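Local coordinates for protein alpha-14 giardin (Giardia lamblia, PDB 3CHJ) that binds calcium and phospholipids as a member of the annexin family and may link the lipid bilayer to the underlying axoneme as a calcium-regulated structural element, at residues A[191-196]-A[231-236]; A[204-209]-A[239-244]; A[264-269]-A[301-306]. All blocks are in the same frame, centred on the assembly; numbering follows the deposited sequence.

Overall arrangement
The three contacts join helices of an all-helical annexin. Interactions 1 and 2 are neighbours, with centres about 11 Å apart; both use helix 227-241, which meets helix 186-195 through residues 231-236 and helix 198-211 through its last turn. Their segments alternate along the chain, and Ile192 and Tyr196 of the first touch Leu204 of the second, so one bundle of helices is tied together twice. Interaction 3 comes later in the sequence, between helices 262-272 and 301-310, with its centre about 26 Å from that of interaction 1 and on the opposite side of the chain's centre. Tyr231 and Arg264 nevertheless meet in a cation-pi contact, connecting the two regions through the interior.

Interaction 1 (A[191-196]-A[231-236]); sequences RIFATY and YAFKLA
Phe193 and Phe233 form a T-shaped (edge-to-face) pair, the edge of the Phe233 ring directed at a face of Phe193. The ring centroids lie 5.2 Å apart and the planes are inclined at 66°, somewhat short of perpendicular. Closest of the ring atoms are Phe193 CG and Phe233 CD1, at 3.6 Å; CD1 sits over the rim of the Phe193 ring rather than its middle, and CE1 follows it toward Phe193 CB. In Phe233 the CG lies anti to the carbonyl carbon (chi1 -79°), which swings the ring in toward helix 186-195 although its CB does not head that way.

Apolar packing is added by Ala236, which lies one turn further along its helix and places CB at the edge of the Phe193 ring, 3.9 Å from Phe193 CD2. Its small side chain is consistent with the close approach of the backbones, the CA atoms of Phe193 and Ala236 being only 6.5 Å apart. Separately, the ring makes a van der Waals contact with a backbone carbonyl, Phe193 CE2 lying 3.5 Å from Phe233 O.

The aromatic cluster extends beyond this pair: Phe201 meets Phe193 edge-to-face, Phe225 stacks on Phe233, and Val221 of helix 217-224 touches both rings. All three contacting residues are buried, and together they form part of the hydrophobic interior of a helical bundle of the annexin fold.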
loop_
_atom_site.group_PDB
_atom_site.type_symbol
_atom_site.label_atom_id
_atom_site.label_comp_id
_atom_site.label_asym_id
_atom_site.label_seq_id
_atom_site.Cartn_x
_atom_site.Cartn_y
_atom_site.Cartn_z
ATOM N N ARG A 191 1.440 -7.829 -19.552
ATOM C CA ARG A 191 0.270 -8.683 -19.574
ATOM C C ARG A 191 0.161 -9.498 -18.275
ATOM O O ARG A 191 -0.889 -9.542 -17.640
ATOM C CB ARG A 191 0.290 -9.591 -20.811
ATOM C CG ARG A 191 -0.900 -10.530 -20.859
ATOM C CD ARG A 191 -0.991 -11.347 -22.157
ATOM N NE ARG A 191 0.139 -12.251 -22.358
ATOM C CZ ARG A 191 1.181 -11.995 -23.140
ATOM N NH1 ARG A 191 1.242 -10.860 -23.813
ATOM N NH2 ARG A 191 2.158 -12.882 -23.256
ATOM N N ILE A 192 1.269 -10.119 -17.868
ATOM C CA ILE A 192 1.219 -10.963 -16.685
ATOM C C ILE A 192 0.984 -10.118 -15.434
ATOM O O ILE A 192 0.052 -10.365 -14.655
ATOM C CB ILE A 192 2.500 -11.787 -16.541
ATOM C CG1 ILE A 192 2.617 -12.786 -17.719
ATOM C CG2 ILE A 192 2.482 -12.533 -15.214
ATOM C CD1 ILE A 192 4.003 -13.419 -17.848
ATOM N N PHE A 193 1.821 -9.108 -15.239
ATOM C CA PHE A 193 1.783 -8.415 -13.962
ATOM C C PHE A 193 0.638 -7.423 -13.830
ATOM O O PHE A 193 0.174 -7.157 -12.699
ATOM C CB PHE A 193 3.136 -7.766 -13.660
ATOM C CG PHE A 193 4.180 -8.757 -13.214
ATOM C CD1 PHE A 193 4.794 -9.626 -14.132
ATOM C CD2 PHE A 193 4.541 -8.848 -11.862
ATOM C CE1 PHE A 193 5.739 -10.569 -13.704
ATOM C CE2 PHE A 193 5.487 -9.792 -11.440
ATOM C CZ PHE A 193 6.088 -10.627 -12.338
ATOM N N ALA A 194 0.137 -6.919 -14.961
ATOM C CA ALA A 194 -0.986 -5.976 -14.901
ATOM C C ALA A 194 -2.360 -6.618 -15.034
ATOM O O ALA A 194 -3.339 -6.059 -14.523
ATOM C CB ALA A 194 -0.845 -4.880 -15.950
ATOM N N THR A 195 -2.445 -7.757 -15.740
ATOM C CA THR A 195 -3.764 -8.314 -16.103
ATOM C C THR A 195 -4.095 -9.700 -15.535
ATOM O O THR A 195 -5.243 -10.153 -15.645
ATOM C CB THR A 195 -4.041 -8.293 -17.646
ATOM O OG1 THR A 195 -3.411 -9.413 -18.283
ATOM C CG2 THR A 195 -3.557 -6.997 -18.286
ATOM N N TYR A 196 -3.119 -10.376 -14.926
ATOM C CA TYR A 196 -3.457 -11.670 -14.294
ATOM C C TYR A 196 -4.287 -11.471 -13.030
ATOM O O TYR A 196 -4.093 -10.515 -12.267
ATOM C CB TYR A 196 -2.200 -12.462 -13.927
ATOM C CG TYR A 196 -1.709 -13.414 -14.994
ATOM C CD1 TYR A 196 -1.668 -13.044 -16.334
ATOM C CD2 TYR A 196 -1.237 -14.696 -14.639
ATOM C CE1 TYR A 196 -1.184 -13.934 -17.312
ATOM C CE2 TYR A 196 -0.777 -15.563 -15.599
ATOM C CZ TYR A 196 -0.759 -15.177 -16.929
ATOM O OH TYR A 196 -0.276 -16.073 -17.863
ATOM N N TYR A 231 11.431 -2.494 -7.845
ATOM C CA TYR A 231 10.527 -2.380 -6.707
ATOM C C TYR A 231 9.084 -2.656 -7.166
ATOM O O TYR A 231 8.351 -3.431 -6.522
ATOM C CB TYR A 231 10.645 -0.976 -6.101
ATOM C CG TYR A 231 9.656 -0.778 -4.994
ATOM C CD1 TYR A 231 9.906 -1.261 -3.708
ATOM C CD2 TYR A 231 8.470 -0.106 -5.231
ATOM C CE1 TYR A 231 8.956 -1.087 -2.680
ATOM C CE2 TYR A 231 7.511 0.069 -4.213
ATOM C CZ TYR A 231 7.783 -0.419 -2.935
ATOM O OH TYR A 231 6.855 -0.246 -1.920
ATOM N N ALA A 232 8.687 -2.031 -8.273
ATOM C CA ALA A 232 7.311 -2.137 -8.772
ATOM C C ALA A 232 6.955 -3.579 -9.120
ATOM O O ALA A 232 5.905 -4.059 -8.705
ATOM C CB ALA A 232 7.102 -1.239 -9.957
ATOM N N PHE A 233 7.814 -4.269 -9.861
ATOM C CA PHE A 233 7.478 -5.660 -10.240
ATOM C C PHE A 233 7.569 -6.625 -9.070
ATOM O O PHE A 233 6.783 -7.594 -8.997
ATOM C CB PHE A 233 8.290 -6.116 -11.453
ATOM C CG PHE A 233 7.742 -5.600 -12.748
ATOM C CD1 PHE A 233 6.893 -6.409 -13.519
ATOM C CD2 PHE A 233 8.035 -4.318 -13.187
ATOM C CE1 PHE A 233 6.346 -5.940 -14.732
ATOM C CE2 PHE A 233 7.495 -3.836 -14.394
ATOM C CZ PHE A 233 6.667 -4.655 -15.175
ATOM N N LYS A 234 8.491 -6.378 -8.139
ATOM C CA LYS A 234 8.516 -7.178 -6.907
ATOM C C LYS A 234 7.233 -6.942 -6.099
ATOM O O LYS A 234 6.626 -7.895 -5.583
ATOM C CB LYS A 234 9.722 -6.809 -6.045
ATOM C CG LYS A 234 11.048 -7.353 -6.525
ATOM C CD LYS A 234 12.148 -6.856 -5.598
ATOM C CE LYS A 234 13.411 -7.629 -5.879
ATOM N NZ LYS A 234 14.510 -7.261 -4.932
ATOM N N LEU A 235 6.820 -5.679 -5.998
ATOM C CA LEU A 235 5.632 -5.331 -5.218
ATOM C C LEU A 235 4.382 -5.964 -5.844
ATOM O O LEU A 235 3.576 -6.549 -5.113
ATOM C CB LEU A 235 5.504 -3.808 -5.100
ATOM C CG LEU A 235 4.304 -3.373 -4.250
ATOM C CD1 LEU A 235 4.454 -3.835 -2.816
ATOM C CD2 LEU A 235 4.111 -1.848 -4.339
ATOM N N ALA A 236 4.256 -5.897 -7.173
ATOM C CA ALA A 236 3.129 -6.505 -7.891
ATOM C C ALA A 236 3.160 -8.016 -7.693
ATOM O O ALA A 236 2.125 -8.633 -7.420
ATOM C CB ALA A 236 3.164 -6.171 -9.371
#

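Interaction 2 (A[204-209]-A[239-244]); sequences LHKMYS and FLYDPC
His205 and Tyr241 lay their rings face to face, with centroids 3.9 Å apart and planes 25° from parallel. The stack is closest at one side: Tyr241 CE1 lies 3.3 Å from His205 CG, over the rim of the imidazole, while His205 ND1 is offset toward the rim of the phenol ring. In both residues CG lies anti to the backbone N (chi1 171° in His205), which brings the two rings together between the helices. The nearest CA atoms, those of the same two residues, stay 8.0 Å apart, so the rings rather than the backbones make the contact. The imidazole is further fixed by a hydrogen bond between His205 ND1 and His237 NE2, and Arg202 makes a cation-pi contact with the Tyr241 ring.

The outer side is looser. Lys206, an exposed residue, reaches across with an extended chain that bends only at its last torsion (chi4 -74°), and its NZ donates a 3.2 Å hydrogen bond to Tyr241 OH. This bond joins the ammonium group to the phenol end of the stack, at the solvent side of a contact that has no buried residue.

Beyond Tyr241 the chain turns at once into helix 243-254: Asp242 OD1 accepts from Cys244 N at 3.0 Å, from above the carboxylate plane. Asp242 is thus the N-cap of that helix, and the surface His-Tyr stack lies beside a capped helix-to-helix junction of the annexin fold.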
loop_
_atom_site.group_PDB
_atom_site.type_symbol
_atom_site.label_atom_id
_atom_site.label_comp_id
_atom_site.label_asym_id
_atom_site.label_seq_id
_atom_site.Cartn_x
_atom_site.Cartn_y
_atom_site.Cartn_z
ATOM N N LEU A 204 0.755 -19.447 -11.917
ATOM C CA LEU A 204 1.948 -19.205 -12.728
ATOM C C LEU A 204 3.248 -19.266 -11.893
ATOM O O LEU A 204 4.252 -19.826 -12.323
ATOM C CB LEU A 204 1.843 -17.849 -13.450
ATOM C CG LEU A 204 2.946 -17.609 -14.490
ATOM C CD1 LEU A 204 2.695 -18.425 -15.786
ATOM C CD2 LEU A 204 3.071 -16.107 -14.782
ATOM N N HIS A 205 3.220 -18.649 -10.708
ATOM C CA HIS A 205 4.347 -18.691 -9.777
ATOM C C HIS A 205 4.760 -20.127 -9.480
ATOM O O HIS A 205 5.944 -20.459 -9.579
ATOM C CB HIS A 205 3.983 -17.930 -8.499
ATOM C CG HIS A 205 4.971 -18.069 -7.376
ATOM N ND1 HIS A 205 5.679 -16.995 -6.877
ATOM C CD2 HIS A 205 5.317 -19.133 -6.611
ATOM C CE1 HIS A 205 6.427 -17.396 -5.860
ATOM N NE2 HIS A 205 6.232 -18.690 -5.684
ATOM N N LYS A 206 3.774 -20.962 -9.157
ATOM C CA LYS A 206 4.044 -22.373 -8.820
ATOM C C LYS A 206 4.463 -23.186 -10.048
ATOM O O LYS A 206 5.361 -24.034 -9.963
ATOM C CB LYS A 206 2.835 -23.003 -8.134
ATOM C CG LYS A 206 2.467 -22.349 -6.814
ATOM C CD LYS A 206 1.169 -22.917 -6.253
ATOM C CE LYS A 206 0.714 -22.138 -5.024
ATOM N NZ LYS A 206 1.562 -22.454 -3.853
ATOM N N MET A 207 3.829 -22.911 -11.184
ATOM C CA MET A 207 4.208 -23.533 -12.459
ATOM C C MET A 207 5.645 -23.254 -12.855
ATOM O O MET A 207 6.309 -24.111 -13.438
ATOM C CB MET A 207 3.274 -23.092 -13.592
ATOM C CG MET A 207 1.861 -23.635 -13.467
ATOM S SD MET A 207 0.723 -22.866 -14.645
ATOM C CE MET A 207 1.433 -23.248 -16.241
ATOM N N TYR A 208 6.127 -22.043 -12.570
ATOM C CA TYR A 208 7.472 -21.642 -12.922
ATOM C C TYR A 208 8.465 -22.487 -12.126
ATOM O O TYR A 208 9.394 -23.067 -12.689
ATOM C CB TYR A 208 7.633 -20.121 -12.662
ATOM C CG TYR A 208 8.961 -19.573 -13.122
ATOM C CD1 TYR A 208 9.100 -18.966 -14.375
ATOM C CD2 TYR A 208 10.094 -19.659 -12.312
ATOM C CE1 TYR A 208 10.328 -18.447 -14.799
ATOM C CE2 TYR A 208 11.308 -19.160 -12.714
ATOM C CZ TYR A 208 11.440 -18.561 -13.975
ATOM O OH TYR A 208 12.654 -18.053 -14.376
ATOM N N SER A 209 8.249 -22.573 -10.816
ATOM C CA SER A 209 9.079 -23.424 -9.963
ATOM C C SER A 209 9.001 -24.888 -10.419
ATOM O O SER A 209 10.012 -25.586 -10.443
ATOM C CB SER A 209 8.651 -23.288 -8.505
ATOM O OG SER A 209 9.617 -23.898 -7.652
ATOM N N PHE A 239 2.037 -8.652 -4.052
ATOM C CA PHE A 239 0.626 -8.353 -3.836
ATOM C C PHE A 239 -0.275 -9.437 -4.411
ATOM O O PHE A 239 -1.219 -9.885 -3.766
ATOM C CB PHE A 239 0.230 -6.986 -4.406
ATOM C CG PHE A 239 -1.257 -6.746 -4.382
ATOM C CD1 PHE A 239 -1.904 -6.523 -3.171
ATOM C CD2 PHE A 239 -1.998 -6.766 -5.562
ATOM C CE1 PHE A 239 -3.312 -6.309 -3.133
ATOM C CE2 PHE A 239 -3.397 -6.549 -5.538
ATOM C CZ PHE A 239 -4.032 -6.320 -4.315
ATOM N N LEU A 240 0.035 -9.870 -5.612
ATOM C CA LEU A 240 -0.780 -10.906 -6.261
ATOM C C LEU A 240 -0.610 -12.218 -5.503
ATOM O O LEU A 240 -1.587 -12.916 -5.240
ATOM C CB LEU A 240 -0.402 -11.024 -7.726
ATOM C CG LEU A 240 -0.784 -9.791 -8.562
ATOM C CD1 LEU A 240 -0.106 -9.819 -9.939
ATOM C CD2 LEU A 240 -2.311 -9.666 -8.677
ATOM N N TYR A 241 0.608 -12.514 -5.078
ATOM C CA TYR A 241 0.889 -13.809 -4.474
ATOM C C TYR A 241 0.386 -13.897 -3.051
ATOM O O TYR A 241 -0.276 -14.873 -2.695
ATOM C CB TYR A 241 2.373 -14.144 -4.536
ATOM C CG TYR A 241 2.609 -15.612 -4.315
ATOM C CD1 TYR A 241 2.311 -16.526 -5.321
ATOM C CD2 TYR A 241 3.110 -16.077 -3.116
ATOM C CE1 TYR A 241 2.497 -17.882 -5.145
ATOM C CE2 TYR A 241 3.298 -17.459 -2.916
ATOM C CZ TYR A 241 3.003 -18.339 -3.959
ATOM O OH TYR A 241 3.186 -19.704 -3.795
ATOM N N ASP A 242 0.714 -12.895 -2.234
ATOM C CA ASP A 242 0.254 -12.840 -0.835
ATOM C C ASP A 242 0.405 -11.404 -0.310
ATOM O O ASP A 242 1.531 -10.996 -0.002
ATOM C CB ASP A 242 1.069 -13.761 0.046
ATOM C CG ASP A 242 0.518 -13.862 1.473
ATOM O OD1 ASP A 242 -0.226 -12.954 1.921
ATOM O OD2 ASP A 242 0.856 -14.850 2.154
ATOM N N PRO A 243 -0.705 -10.641 -0.252
ATOM C CA PRO A 243 -0.657 -9.260 0.247
ATOM C C PRO A 243 0.148 -9.036 1.526
ATOM O O PRO A 243 0.757 -7.968 1.659
ATOM C CB PRO A 243 -2.129 -8.911 0.462
ATOM C CG PRO A 243 -2.808 -9.653 -0.684
ATOM C CD PRO A 243 -2.081 -10.991 -0.703
ATOM N N CYS A 244 0.176 -9.996 2.451
ATOM C CA CYS A 244 0.943 -9.821 3.702
ATOM C C CYS A 244 2.443 -9.728 3.443
ATOM O O CYS A 244 3.160 -8.961 4.102
ATOM C CB CYS A 244 0.636 -10.917 4.727
ATOM S SG CYS A 244 -1.034 -10.789 5.375
#

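Interaction 3 (A[264-269]-A[301-306]); sequences RLNRIT and GVYGDA
Segments 264-269 and 301-306, both helical, keep their backbones well apart, the nearest CA atoms being those of Asn266 and Tyr303 at 10.0 Å, and the Tyr303 side chain bridges the two helices. With CG anti to the backbone N (chi1 178°), the ring of Tyr303 extends toward helix 262-272 and delivers its hydroxyl to Asn266. Tyr303 OH donates a 2.6 Å hydrogen bond to Asn266 OD1. The donor stands 47° out of the carbonyl plane, away from a lone-pair direction, and the amide and ring planes are 67° apart. OD1 itself lies in the plane of the phenol ring, at its edge, where it also comes within 3.2 Å of Tyr303 CE1.

Leu265 supplies the apolar part. Its CB packs 3.5 Å from Tyr303 OH, and CD1 lies more loosely beside the OH and CE2 edge of the ring. The hydroxyl is thus bordered by aliphatic carbon, and besides its bond to Asn266 it makes a weak one to the backbone oxygen of Ser262. The other end of the amide is also held, because Asn266 ND2 bonds to the backbone oxygen of Asp70; with both ends engaged, the rotation of the amide should be fixed.

Leu265 also rests against Ala254 of helix 243-254. Helix 69-78 covers Asn266 through Ser73, Leu74 and Met77 and meets Tyr303 at Asp70, which places this buried contact where helices 262-272 and 301-310 meet helix 69-78.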
loop_
_atom_site.group_PDB
_atom_site.type_symbol
_atom_site.label_atom_id
_atom_site.label_comp_id
_atom_site.label_asym_id
_atom_site.label_seq_id
_atom_site.Cartn_x
_atom_site.Cartn_y
_atom_site.Cartn_z
ATOM N N ARG A 264 6.126 7.185 3.454
ATOM C CA ARG A 264 5.889 5.830 2.959
ATOM C C ARG A 264 5.384 4.924 4.085
ATOM O O ARG A 264 4.426 4.174 3.895
ATOM C CB ARG A 264 7.093 5.199 2.220
ATOM C CG ARG A 264 6.886 3.707 1.870
ATOM C CD ARG A 264 8.014 3.107 1.030
ATOM N NE ARG A 264 7.661 3.107 -0.391
ATOM C CZ ARG A 264 8.537 2.944 -1.383
ATOM N NH1 ARG A 264 9.834 2.833 -1.113
ATOM N NH2 ARG A 264 8.117 2.898 -2.643
ATOM N N LEU A 265 6.011 4.994 5.264
ATOM C CA LEU A 265 5.551 4.175 6.382
ATOM C C LEU A 265 4.082 4.441 6.658
ATOM O O LEU A 265 3.315 3.494 6.909
ATOM C CB LEU A 265 6.386 4.424 7.652
ATOM C CG LEU A 265 7.853 3.967 7.576
ATOM C CD1 LEU A 265 8.682 4.631 8.686
ATOM C CD2 LEU A 265 7.964 2.467 7.679
ATOM N N ASN A 266 3.693 5.715 6.654
ATOM C CA ASN A 266 2.303 6.075 6.964
ATOM C C ASN A 266 1.338 5.477 5.950
ATOM O O ASN A 266 0.336 4.858 6.331
ATOM C CB ASN A 266 2.122 7.598 7.017
ATOM C CG ASN A 266 2.723 8.205 8.257
ATOM O OD1 ASN A 266 3.148 7.482 9.173
ATOM N ND2 ASN A 266 2.720 9.537 8.324
ATOM N N ARG A 267 1.615 5.679 4.662
ATOM C CA ARG A 267 0.643 5.226 3.666
ATOM C C ARG A 267 0.566 3.697 3.612
ATOM O O ARG A 267 -0.526 3.130 3.468
ATOM C CB ARG A 267 0.909 5.837 2.280
ATOM C CG ARG A 267 2.194 5.388 1.646
ATOM C CD ARG A 267 2.251 5.922 0.229
ATOM N NE ARG A 267 3.566 5.710 -0.366
ATOM C CZ ARG A 267 4.495 6.649 -0.485
ATOM N NH1 ARG A 267 4.269 7.896 -0.052
ATOM N NH2 ARG A 267 5.661 6.332 -1.043
ATOM N N ILE A 268 1.711 3.008 3.734
ATOM C CA ILE A 268 1.677 1.554 3.701
ATOM C C ILE A 268 0.903 1.036 4.916
ATOM O O ILE A 268 0.054 0.166 4.783
ATOM C CB ILE A 268 3.100 0.931 3.676
ATOM C CG1 ILE A 268 3.901 1.424 2.450
ATOM C CG2 ILE A 268 3.025 -0.583 3.805
ATOM C CD1 ILE A 268 3.450 0.849 1.137
ATOM N N THR A 269 1.154 1.629 6.086
ATOM C CA THR A 269 0.476 1.217 7.305
ATOM C C THR A 269 -1.035 1.524 7.208
ATOM O O THR A 269 -1.867 0.640 7.416
ATOM C CB THR A 269 1.134 1.879 8.537
ATOM O OG1 THR A 269 2.523 1.510 8.555
ATOM C CG2 THR A 269 0.421 1.444 9.827
ATOM N N GLY A 301 10.235 7.046 20.102
ATOM C CA GLY A 301 9.060 7.713 20.630
ATOM C C GLY A 301 7.733 7.138 20.189
ATOM O O GLY A 301 7.654 5.987 19.726
ATOM N N VAL A 302 6.700 7.939 20.379
ATOM C CA VAL A 302 5.322 7.530 20.202
ATOM C C VAL A 302 5.041 7.078 18.767
ATOM O O VAL A 302 4.227 6.170 18.556
ATOM C CB VAL A 302 4.319 8.631 20.673
ATOM C CG1 VAL A 302 4.327 9.844 19.763
ATOM C CG2 VAL A 302 2.920 8.048 20.870
ATOM N N TYR A 303 5.706 7.692 17.802
ATOM C CA TYR A 303 5.467 7.330 16.400
ATOM C C TYR A 303 5.833 5.878 16.156
ATOM O O TYR A 303 5.090 5.138 15.499
ATOM C CB TYR A 303 6.222 8.272 15.442
ATOM C CG TYR A 303 6.052 7.937 13.971
ATOM C CD1 TYR A 303 4.839 8.149 13.330
ATOM C CD2 TYR A 303 7.103 7.394 13.233
ATOM C CE1 TYR A 303 4.682 7.848 11.976
ATOM C CE2 TYR A 303 6.967 7.087 11.881
ATOM C CZ TYR A 303 5.743 7.312 11.263
ATOM O OH TYR A 303 5.616 6.989 9.932
ATOM N N GLY A 304 6.985 5.460 16.661
ATOM C CA GLY A 304 7.399 4.067 16.553
ATOM C C GLY A 304 6.414 3.148 17.243
ATOM O O GLY A 304 6.070 2.090 16.712
ATOM N N ASP A 305 5.941 3.550 18.420
ATOM C CA ASP A 305 4.969 2.745 19.158
ATOM C C ASP A 305 3.672 2.610 18.373
ATOM O O ASP A 305 3.056 1.548 18.368
ATOM C CB ASP A 305 4.733 3.347 20.550
ATOM C CG ASP A 305 5.965 3.212 21.463
ATOM O OD1 ASP A 305 6.840 2.353 21.211
ATOM O OD2 ASP A 305 6.045 3.989 22.439
ATOM N N ALA A 306 3.276 3.677 17.676
ATOM C CA ALA A 306 2.055 3.648 16.875
ATOM C C ALA A 306 2.158 2.696 15.687
ATOM O O ALA A 306 1.209 1.962 15.404
ATOM C CB ALA A 306 1.681 5.057 16.397
#